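Long-range contact in CBIX (Paracoccus pantotrophus, PDB 4CCS), which probably inserts ferrous iron into sirohydrochlorin as the terminal chelatase of siroheme biosynthesis in denitrifying bacteria: residues A[114-127]-A[167-181]. Numbering follows the deposited sequence.
Sequences GWPLAGTRLLVAAH and AARDLPERAICLPLF
Arg174 lays its extended side chain across the indole of Trp115 where the two segments begin to run together. Arg174 CG stands 3.5 Å from the centroid of the five-membered ring of Trp115, only 4° off the ring normal, a CH-pi contact over one face. Farther along, Arg174 NE comes within 3.4 Å of Trp115 CD1, with guanidinium and indole planes inclined by 31°, and NH1 ends against Pro116 CD. The other end of the indole presents its edge to Ile176, whose CG1 lies 3.8 Å from Trp115 CZ3. Replacing Trp115 with an alanine would probably leave the aliphatic part of Arg174 without its platform and uncover the flank of Ile176.

From here strands 121-126 and 175-179 pair in parallel, the two central strands of a four-stranded sheet. The hydrogen-bond ladder starts with Arg121 N to Arg174 O and closes with Leu180 N to Ala125 O at 2.7 Å. With CG anti to the backbone nitrogen (chi1 -178°), the branch of Leu123 reaches two alanines: Leu123 CD2 meets Ala168 CB at 3.6 Å, while CD1 touches Ala167 CB. On the same sheet face, Leu171 CD2 sits over one face of the Arg121 guanidinium, whose NH1 hydrogen-bonds Thr154 OG1 of strand 152-157 and whose NH2 reaches Ala167 O through a water. Helix 192-199 also packs on this side, against Ala125 and Ala168; helix 98-113 covers Leu122 and Leu178 on the other.

At the C-terminal ends, where His127 ND1 hydrogen-bonds Asp190 OD2, a water links His127 N to Leu180 O. Backbone bonds thus fix the register of this chelatase-family sheet and apolar side chains pack on both its faces; Arg174 lies along Trp115 and Pro116 at the strands' N-terminal ends, whereas the Arg121 guanidinium combines apolar cover with polar partners.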
loop_
_atom_site.group_PDB
_atom_site.type_symbol
_atom_site.label_atom_id
_atom_site.label_comp_id
_atom_site.label_asym_id
_atom_site.label_seq_id
_atom_site.Cartn_x
_atom_site.Cartn_y
_atom_site.Cartn_z
ATOM N N GLY A 114 -10.584 -22.937 6.452
ATOM C CA GLY A 114 -11.692 -23.607 7.123
ATOM C C GLY A 114 -11.876 -23.027 8.528
ATOM O O GLY A 114 -12.370 -23.729 9.414
ATOM N N TRP A 115 -11.466 -21.749 8.731
ATOM C CA TRP A 115 -11.606 -21.059 10.015
ATOM C C TRP A 115 -12.758 -20.058 9.929
ATOM O O TRP A 115 -12.823 -19.317 8.939
ATOM C CB TRP A 115 -10.334 -20.256 10.377
ATOM C CG TRP A 115 -9.029 -21.003 10.438
ATOM C CD1 TRP A 115 -8.838 -22.336 10.684
ATOM C CD2 TRP A 115 -7.723 -20.420 10.344
ATOM N NE1 TRP A 115 -7.492 -22.629 10.690
ATOM C CE2 TRP A 115 -6.783 -21.465 10.505
ATOM C CE3 TRP A 115 -7.252 -19.111 10.124
ATOM C CZ2 TRP A 115 -5.401 -21.242 10.441
ATOM C CZ3 TRP A 115 -5.884 -18.892 10.056
ATOM C CH2 TRP A 115 -4.974 -19.949 10.201
ATOM N N PRO A 116 -13.640 -19.984 10.968
ATOM C CA PRO A 116 -14.698 -18.966 10.959
ATOM C C PRO A 116 -14.021 -17.610 11.258
ATOM O O PRO A 116 -13.182 -17.515 12.163
ATOM C CB PRO A 116 -15.645 -19.409 12.079
ATOM C CG PRO A 116 -14.804 -20.203 12.996
ATOM C CD PRO A 116 -13.768 -20.879 12.137
ATOM N N LEU A 117 -14.348 -16.586 10.463
ATOM C CA LEU A 117 -13.745 -15.264 10.615
ATOM C C LEU A 117 -13.914 -14.695 12.029
ATOM O O LEU A 117 -12.956 -14.141 12.571
ATOM C CB LEU A 117 -14.251 -14.296 9.525
ATOM C CG LEU A 117 -13.488 -12.985 9.336
ATOM C CD1 LEU A 117 -11.986 -13.228 9.152
ATOM C CD2 LEU A 117 -14.037 -12.208 8.152
ATOM N N ALA A 118 -15.090 -14.928 12.662
ATOM C CA ALA A 118 -15.373 -14.461 14.024
ATOM C C ALA A 118 -14.451 -15.082 15.079
ATOM O O ALA A 118 -14.233 -14.469 16.119
ATOM C CB ALA A 118 -16.840 -14.706 14.381
ATOM N N GLY A 119 -13.889 -16.268 14.803
ATOM C CA GLY A 119 -12.983 -16.970 15.718
ATOM C C GLY A 119 -11.498 -16.832 15.304
ATOM O O GLY A 119 -10.666 -17.582 15.801
ATOM N N THR A 120 -11.176 -15.882 14.398
ATOM C CA THR A 120 -9.811 -15.659 13.903
ATOM C C THR A 120 -9.273 -14.316 14.406
ATOM O O THR A 120 -9.983 -13.313 14.372
ATOM C CB THR A 120 -9.767 -15.786 12.357
ATOM O OG1 THR A 120 -10.313 -17.048 11.974
ATOM C CG2 THR A 120 -8.345 -15.686 11.786
ATOM N N ARG A 121 -8.003 -14.308 14.842
ATOM C CA ARG A 121 -7.303 -13.128 15.334
ATOM C C ARG A 121 -6.602 -12.470 14.130
ATOM O O ARG A 121 -5.961 -13.171 13.341
ATOM C CB ARG A 121 -6.293 -13.573 16.413
ATOM C CG ARG A 121 -5.422 -12.497 17.012
ATOM C CD ARG A 121 -6.189 -11.523 17.895
ATOM N NE ARG A 121 -5.305 -10.788 18.801
ATOM C CZ ARG A 121 -4.543 -9.763 18.434
ATOM N NH1 ARG A 121 -4.528 -9.357 17.165
ATOM N NH2 ARG A 121 -3.755 -9.166 19.318
ATOM N N LEU A 122 -6.712 -11.133 14.005
ATOM C CA LEU A 122 -6.117 -10.401 12.886
ATOM C C LEU A 122 -4.953 -9.518 13.265
ATOM O O LEU A 122 -5.003 -8.834 14.283
ATOM C CB LEU A 122 -7.184 -9.571 12.146
ATOM C CG LEU A 122 -8.401 -10.360 11.648
ATOM C CD1 LEU A 122 -9.377 -9.442 10.950
ATOM C CD2 LEU A 122 -7.978 -11.526 10.741
ATOM N N LEU A 123 -3.901 -9.531 12.433
ATOM C CA LEU A 123 -2.724 -8.680 12.615
ATOM C C LEU A 123 -2.425 -7.900 11.329
ATOM O O LEU A 123 -2.139 -8.492 10.284
ATOM C CB LEU A 123 -1.501 -9.493 13.067
ATOM C CG LEU A 123 -0.208 -8.712 13.330
ATOM C CD1 LEU A 123 -0.332 -7.801 14.576
ATOM C CD2 LEU A 123 0.953 -9.672 13.487
ATOM N N VAL A 124 -2.501 -6.578 11.418
ATOM C CA VAL A 124 -2.209 -5.697 10.291
ATOM C C VAL A 124 -0.738 -5.298 10.489
ATOM O O VAL A 124 -0.411 -4.645 11.490
ATOM C CB VAL A 124 -3.160 -4.468 10.258
ATOM C CG1 VAL A 124 -2.709 -3.441 9.219
ATOM C CG2 VAL A 124 -4.612 -4.896 10.019
ATOM N N ALA A 125 0.148 -5.749 9.583
ATOM C CA ALA A 125 1.582 -5.427 9.672
ATOM C C ALA A 125 1.917 -4.307 8.702
ATOM O O ALA A 125 1.588 -4.401 7.530
ATOM C CB ALA A 125 2.418 -6.667 9.366
ATOM N N ALA A 126 2.546 -3.228 9.181
ATOM C CA ALA A 126 2.842 -2.096 8.316
ATOM C C ALA A 126 4.193 -1.470 8.650
ATOM O O ALA A 126 4.745 -1.722 9.725
ATOM C CB ALA A 126 1.722 -1.054 8.430
ATOM N N HIS A 127 4.736 -0.678 7.719
ATOM C CA HIS A 127 6.022 -0.022 7.926
ATOM C C HIS A 127 5.955 0.951 9.101
ATOM O O HIS A 127 6.844 0.952 9.954
ATOM C CB HIS A 127 6.484 0.713 6.649
ATOM C CG HIS A 127 7.875 1.274 6.757
ATOM N ND1 HIS A 127 8.995 0.451 6.691
ATOM C CD2 HIS A 127 8.287 2.559 6.875
ATOM C CE1 HIS A 127 10.046 1.256 6.785
ATOM N NE2 HIS A 127 9.671 2.536 6.884
ATOM N N ALA A 167 4.088 -7.497 18.698
ATOM C CA ALA A 167 2.664 -7.547 18.339
ATOM C C ALA A 167 2.199 -8.915 17.845
ATOM O O ALA A 167 1.052 -9.299 18.108
ATOM C CB ALA A 167 2.353 -6.477 17.298
ATOM N N ALA A 168 3.089 -9.659 17.158
ATOM C CA ALA A 168 2.768 -10.993 16.652
ATOM C C ALA A 168 3.031 -12.104 17.669
ATOM O O ALA A 168 2.713 -13.251 17.389
ATOM C CB ALA A 168 3.552 -11.269 15.371
ATOM N N ARG A 169 3.617 -11.783 18.826
ATOM C CA ARG A 169 3.940 -12.783 19.852
ATOM C C ARG A 169 2.686 -13.172 20.669
ATOM O O ARG A 169 1.782 -12.357 20.831
ATOM C CB ARG A 169 5.094 -12.274 20.758
ATOM C CG ARG A 169 5.709 -13.353 21.667
ATOM C CD ARG A 169 6.955 -12.878 22.383
ATOM N NE ARG A 169 8.134 -12.956 21.519
ATOM C CZ ARG A 169 8.811 -11.902 21.075
ATOM N NH1 ARG A 169 8.451 -10.674 21.429
ATOM N NH2 ARG A 169 9.863 -12.068 20.285
ATOM N N ASP A 170 2.621 -14.436 21.125
ATOM C CA ASP A 170 1.538 -15.000 21.946
ATOM C C ASP A 170 0.133 -14.910 21.294
ATOM O O ASP A 170 -0.872 -14.752 21.992
ATOM C CB ASP A 170 1.548 -14.387 23.369
ATOM C CG ASP A 170 2.874 -14.562 24.074
ATOM O OD1 ASP A 170 3.388 -15.699 24.094
ATOM O OD2 ASP A 170 3.421 -13.552 24.568
ATOM N N LEU A 171 0.064 -15.066 19.962
ATOM C CA LEU A 171 -1.215 -15.103 19.252
ATOM C C LEU A 171 -1.553 -16.577 19.009
ATOM O O LEU A 171 -0.630 -17.397 19.016
ATOM C CB LEU A 171 -1.166 -14.321 17.916
ATOM C CG LEU A 171 -0.935 -12.800 18.005
ATOM C CD1 LEU A 171 -0.947 -12.164 16.617
ATOM C CD2 LEU A 171 -1.989 -12.123 18.860
ATOM N N PRO A 172 -2.847 -16.936 18.801
ATOM C CA PRO A 172 -3.180 -18.346 18.562
ATOM C C PRO A 172 -2.812 -18.808 17.148
ATOM O O PRO A 172 -2.378 -18.009 16.313
ATOM C CB PRO A 172 -4.698 -18.392 18.786
ATOM C CG PRO A 172 -5.158 -17.010 18.550
ATOM C CD PRO A 172 -4.064 -16.146 19.074
ATOM N N GLU A 173 -3.000 -20.105 16.879
ATOM C CA GLU A 173 -2.761 -20.705 15.570
ATOM C C GLU A 173 -3.724 -20.109 14.525
ATOM O O GLU A 173 -3.326 -19.896 13.376
ATOM C CB GLU A 173 -2.988 -22.212 15.656
ATOM C CG GLU A 173 -1.716 -23.021 15.533
ATOM C CD GLU A 173 -2.008 -24.467 15.194
ATOM O OE1 GLU A 173 -2.452 -25.207 16.102
ATOM O OE2 GLU A 173 -1.868 -24.838 14.006
ATOM N N ARG A 174 -4.987 -19.840 14.934
ATOM C CA ARG A 174 -6.011 -19.258 14.059
ATOM C C ARG A 174 -5.860 -17.761 14.081
ATOM O O ARG A 174 -6.521 -17.043 14.844
ATOM C CB ARG A 174 -7.432 -19.708 14.451
ATOM C CG ARG A 174 -7.743 -21.118 14.009
ATOM C CD ARG A 174 -9.111 -21.546 14.478
ATOM N NE ARG A 174 -9.431 -22.889 13.996
ATOM C CZ ARG A 174 -10.664 -23.365 13.873
ATOM N NH1 ARG A 174 -11.709 -22.618 14.215
ATOM N NH2 ARG A 174 -10.863 -24.590 13.410
ATOM N N ALA A 175 -4.893 -17.305 13.293
ATOM C CA ALA A 175 -4.526 -15.906 13.151
ATOM C C ALA A 175 -4.091 -15.649 11.724
ATOM O O ALA A 175 -3.535 -16.537 11.068
ATOM C CB ALA A 175 -3.397 -15.554 14.120
ATOM N N ILE A 176 -4.380 -14.444 11.222
ATOM C CA ILE A 176 -4.025 -14.046 9.862
ATOM C C ILE A 176 -3.313 -12.708 9.946
ATOM O O ILE A 176 -3.839 -11.760 10.544
ATOM C CB ILE A 176 -5.267 -13.940 8.918
ATOM C CG1 ILE A 176 -5.975 -15.291 8.704
ATOM C CG2 ILE A 176 -4.907 -13.304 7.572
ATOM C CD1 ILE A 176 -7.405 -15.196 8.189
ATOM N N CYS A 177 -2.141 -12.629 9.304
ATOM C CA CYS A 177 -1.386 -11.396 9.172
ATOM C C CYS A 177 -1.478 -10.877 7.721
ATOM O O CYS A 177 -1.103 -11.572 6.767
ATOM C CB CYS A 177 0.068 -11.584 9.603
ATOM S SG CYS A 177 1.084 -10.104 9.379
ATOM N N LEU A 178 -1.974 -9.646 7.567
ATOM C CA LEU A 178 -2.052 -8.958 6.282
ATOM C C LEU A 178 -0.988 -7.839 6.249
ATOM O O LEU A 178 -1.075 -6.899 7.058
ATOM C CB LEU A 178 -3.459 -8.362 6.070
ATOM C CG LEU A 178 -3.642 -7.532 4.784
ATOM C CD1 LEU A 178 -3.367 -8.386 3.497
ATOM C CD2 LEU A 178 -5.028 -6.922 4.746
ATOM N N PRO A 179 -0.004 -7.913 5.317
ATOM C CA PRO A 179 1.012 -6.850 5.203
ATOM C C PRO A 179 0.406 -5.664 4.462
ATOM O O PRO A 179 0.011 -5.775 3.295
ATOM C CB PRO A 179 2.142 -7.501 4.390
ATOM C CG PRO A 179 1.941 -8.977 4.567
ATOM C CD PRO A 179 0.434 -9.130 4.608
ATOM N N LEU A 180 0.318 -4.526 5.155
ATOM C CA LEU A 180 -0.254 -3.325 4.592
ATOM C C LEU A 180 0.843 -2.537 3.880
ATOM O O LEU A 180 1.343 -1.542 4.398
ATOM C CB LEU A 180 -0.981 -2.539 5.705
ATOM C CG LEU A 180 -1.973 -1.483 5.251
ATOM C CD1 LEU A 180 -3.264 -2.138 4.772
ATOM C CD2 LEU A 180 -2.258 -0.505 6.399
ATOM N N PHE A 181 1.253 -3.051 2.690
ATOM C CA PHE A 181 2.296 -2.480 1.832
ATOM C C PHE A 181 1.739 -2.305 0.409
ATOM O O PHE A 181 1.065 -3.202 -0.108
ATOM C CB PHE A 181 3.536 -3.396 1.806
ATOM C CG PHE A 181 4.325 -3.417 3.100
ATOM C CD1 PHE A 181 3.908 -4.197 4.177
ATOM C CD2 PHE A 181 5.460 -2.629 3.252
ATOM C CE1 PHE A 181 4.618 -4.189 5.387
ATOM C CE2 PHE A 181 6.192 -2.649 4.450
ATOM C CZ PHE A 181 5.765 -3.426 5.506
HETATM O O HOH W 1 -8.189 -17.155 17.026
HETATM O O HOH W 2 -0.929 -7.577 18.711
HETATM O O HOH W 3 3.376 0.005 5.215
#